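Local coordinates for oxidoreductase, short chain dehydrogenase/reductase family protein (Collinsella aerofaciens ATCC 25986, PDB 5GT9), which catalyses the NADPH-dependent reduction of the 7-oxo group of 7-oxolithocholate to ursodeoxycholate, a 7beta-hydroxysteroid dehydrogenase reaction of the short-chain dehydrogenase/reductase family, at the interface of chains A and B. Coordinates in Å, arbitrary orientation; residue numbers count along the deposited sequence, not the author numbering. Chains: chain A/B, Oxidoreductase, short chain dehydrogenase/reductase family protein.

The interface of chains A and B. Residues chain A 192-193, 195-196; chain B 144, 187-188, 237, 240, 253, 257.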
ATOM      1  N   PRO A 192      -0.982   0.491  -1.668  1.00 17.87           N
ATOM      2  CA  PRO A 192      -0.341   0.207  -0.371  1.00 18.30           C
ATOM      3  C   PRO A 192      -1.067  -0.851   0.475  1.00 16.76           C
ATOM      4  O   PRO A 192      -0.410  -1.670   1.088  1.00 14.49           O
ATOM      5  CB  PRO A 192      -0.365   1.567   0.340  1.00 17.14           C
ATOM      6  CG  PRO A 192      -0.272   2.553  -0.825  1.00 18.97           C
ATOM      7  CD  PRO A 192      -1.130   1.934  -1.924  1.00 18.93           C
ATOM      8  N   SER A 193      -2.397  -0.813   0.513  1.00 16.57           N
ATOM      9  CA  SER A 193      -3.143  -1.830   1.307  1.00 19.36           C
ATOM     10  C   SER A 193      -3.097  -3.222   0.707  1.00 17.05           C
ATOM     11  O   SER A 193      -2.919  -4.225   1.387  1.00 16.71           O
ATOM     12  CB  SER A 193      -4.604  -1.387   1.492  1.00 20.88           C
ATOM     13  OG  SER A 193      -4.689  -0.198   2.243  1.00 24.76           O
ATOM     14  N   LEU A 195      -0.798  -4.468  -1.216  1.00 21.75           N
ATOM     15  CA  LEU A 195       0.507  -5.016  -1.009  1.00 22.99           C
ATOM     16  C   LEU A 195       0.637  -5.678   0.329  1.00 27.64           C
ATOM     17  O   LEU A 195       1.339  -6.667   0.464  1.00 27.86           O
ATOM     18  CB  LEU A 195       1.611  -3.967  -1.150  1.00 25.27           C
ATOM     19  CG  LEU A 195       2.338  -3.907  -2.488  1.00 28.64           C
ATOM     20  CD1 LEU A 195       3.350  -2.770  -2.468  1.00 31.06           C
ATOM     21  CD2 LEU A 195       3.041  -5.219  -2.864  1.00 28.18           C
ATOM     22  N   SER A 196      -0.001  -5.123   1.352  1.00 25.54           N
ATOM     23  CA  SER A 196       0.174  -5.707   2.687  1.00 26.06           C
ATOM     24  C   SER A 196      -0.614  -6.986   2.888  1.00 24.59           C
ATOM     25  O   SER A 196      -0.590  -7.576   3.965  1.00 27.66           O
ATOM     26  CB  SER A 196      -0.202  -4.664   3.749  1.00 26.27           C
ATOM     27  OG  SER A 196       0.227  -3.420   3.306  1.00 33.84           O
TER
ATOM     28  N   MET B 144      -1.479  -3.711   8.387  1.00  9.67           N
ATOM     29  CA  MET B 144      -2.610  -3.052   7.721  1.00  9.56           C
ATOM     30  C   MET B 144      -3.764  -4.038   7.531  1.00  9.62           C
ATOM     31  O   MET B 144      -4.943  -3.603   7.506  1.00 10.05           O
ATOM     32  CB  MET B 144      -2.181  -2.414   6.391  1.00 11.72           C
ATOM     33  CG  MET B 144      -1.375  -1.060   6.548  1.00 14.50           C
ATOM     34  SD  MET B 144      -0.692  -0.519   4.940  1.00 20.21           S
ATOM     35  CE  MET B 144      -2.170   0.375   4.397  1.00 13.96           C
ATOM     36  N   GLY B 187       2.637  -1.558   7.037  1.00 13.68           N
ATOM     37  CA  GLY B 187       2.382  -2.099   5.739  1.00 14.77           C
ATOM     38  C   GLY B 187       3.616  -2.821   5.269  1.00 16.59           C
ATOM     39  O   GLY B 187       4.470  -3.241   6.058  1.00 18.08           O
ATOM     40  N   THR B 188       3.733  -2.922   3.950  1.00 17.69           N
ATOM     41  CA  THR B 188       4.899  -3.586   3.363  1.00 16.61           C
ATOM     42  C   THR B 188       6.226  -3.021   3.832  1.00 13.90           C
ATOM     43  O   THR B 188       6.537  -1.851   3.631  1.00 14.41           O
ATOM     44  CB  THR B 188       4.805  -3.483   1.810  1.00 19.98           C
ATOM     45  OG1 THR B 188       3.512  -3.924   1.436  1.00 27.05           O
ATOM     46  CG2 THR B 188       5.801  -4.404   1.165  1.00 19.22           C
ATOM     47  N   ASN B 237       1.069   4.900   3.857  1.00 14.57           N
ATOM     48  CA  ASN B 237       0.136   3.947   4.512  1.00 14.27           C
ATOM     49  C   ASN B 237      -0.955   4.629   5.375  1.00 13.95           C
ATOM     50  O   ASN B 237      -2.120   4.256   5.312  1.00 14.20           O
ATOM     51  CB  ASN B 237       0.943   2.943   5.349  1.00 13.28           C
ATOM     52  CG  ASN B 237       1.764   2.031   4.500  1.00 17.21           C
ATOM     53  OD1 ASN B 237       1.421   1.765   3.350  1.00 15.73           O
ATOM     54  ND2 ASN B 237       2.938   1.626   5.017  1.00 18.67           N
ATOM     55  N   SER B 240      -3.450   6.157   2.972  1.00 12.01           N
ATOM     56  CA  SER B 240      -4.198   5.118   2.334  1.00 12.67           C
ATOM     57  C   SER B 240      -5.326   4.630   3.209  1.00 11.87           C
ATOM     58  O   SER B 240      -6.486   4.581   2.799  1.00 11.69           O
ATOM     59  CB  SER B 240      -3.239   3.983   1.922  1.00 12.69           C
ATOM     60  OG  SER B 240      -3.928   2.886   1.387  1.00 15.84           O
ATOM     61  N   TYR B 253     -13.494  -1.962   0.500  1.00  9.67           N
ATOM     62  CA  TYR B 253     -12.181  -2.281   1.014  1.00  8.71           C
ATOM     63  C   TYR B 253     -12.002  -3.789   1.051  1.00  9.62           C
ATOM     64  O   TYR B 253     -10.940  -4.324   0.623  1.00  9.06           O
ATOM     65  CB  TYR B 253     -12.019  -1.676   2.420  1.00  9.72           C
ATOM     66  CG  TYR B 253     -10.626  -1.387   2.902  1.00  9.62           C
ATOM     67  CD1 TYR B 253      -9.522  -1.637   2.126  1.00 11.30           C
ATOM     68  CD2 TYR B 253     -10.427  -0.852   4.192  1.00 10.34           C
ATOM     69  CE1 TYR B 253      -8.239  -1.344   2.543  1.00 12.11           C
ATOM     70  CE2 TYR B 253      -9.128  -0.596   4.628  1.00 11.83           C
ATOM     71  CZ  TYR B 253      -8.076  -0.817   3.821  1.00 12.22           C
ATOM     72  OH  TYR B 253      -6.784  -0.494   4.275  1.00 17.74           O
ATOM     73  N   MET B 257      -9.371  -6.112  -1.147  1.00  8.59           N
ATOM     74  CA  MET B 257      -8.322  -6.934  -0.539  1.00  9.95           C
ATOM     75  C   MET B 257      -8.330  -8.319  -1.099  1.00 10.95           C
ATOM     76  O   MET B 257      -7.394  -9.046  -0.912  1.00 12.73           O
ATOM     77  CB  MET B 257      -8.439  -7.003   0.980  1.00 11.96           C
ATOM     78  CG  MET B 257      -8.172  -5.691   1.700  1.00 12.42           C
ATOM     79  SD  MET B 257      -6.570  -4.962   1.300  1.00 13.13           S
ATOM     80  CE  MET B 257      -5.491  -6.308   1.660  1.00 19.03           C
TER
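A:Ser193 and B:Tyr253 meet tip to tip across the dimer interface: the serine hydroxyl OG lies 2.9 Å from the phenol OH, a hydrogen bond in which either hydroxyl could be the donor. The serine CB sits in the plane of the ring, at its edge, 3.8 Å from CE1. A weaker hydrogen bond, 3.3 Å between A:Ser193 OG and B:Ser240 OG, gives that hydroxyl a second partner; B:Ser240, an NADP(+)-binding residue, reaches A:Ser193 with its OG anti to its own backbone N (chi1 175°).

Within chain A, A:Ser196 OG donates to A:Pro192 O (2.9 Å) in the carbonyl plane, at a C=O...donor angle of 156°, tying the residue after helix 192-195 back to its first residue.

Close packing adds further contacts. B:Met144 lies alongside this turn: SD is 3.5 Å from A:Ser196 OG, and the bend at chi3 (86°) turns CE towards A:Ser193, 3.9 Å from its CA. An alanine in place of A:Ser196 would probably leave A:Pro192 O without its hydroxyl partner and open a small gap beside the B:Met144 sulfur. A:Leu195 and B:Thr188 cross at about a right angle, CB against OG1, while B:Met257 CE rests 3.3 Å from A:Ser193 O.

Helix 192-195 of one subunit thus enters between the loops at B:Met144 and B:Thr188 and the C-terminal helices 235-247 and 250-257 of the other; the centre of the contact lies about 10 Å from the catalytic B:Tyr156.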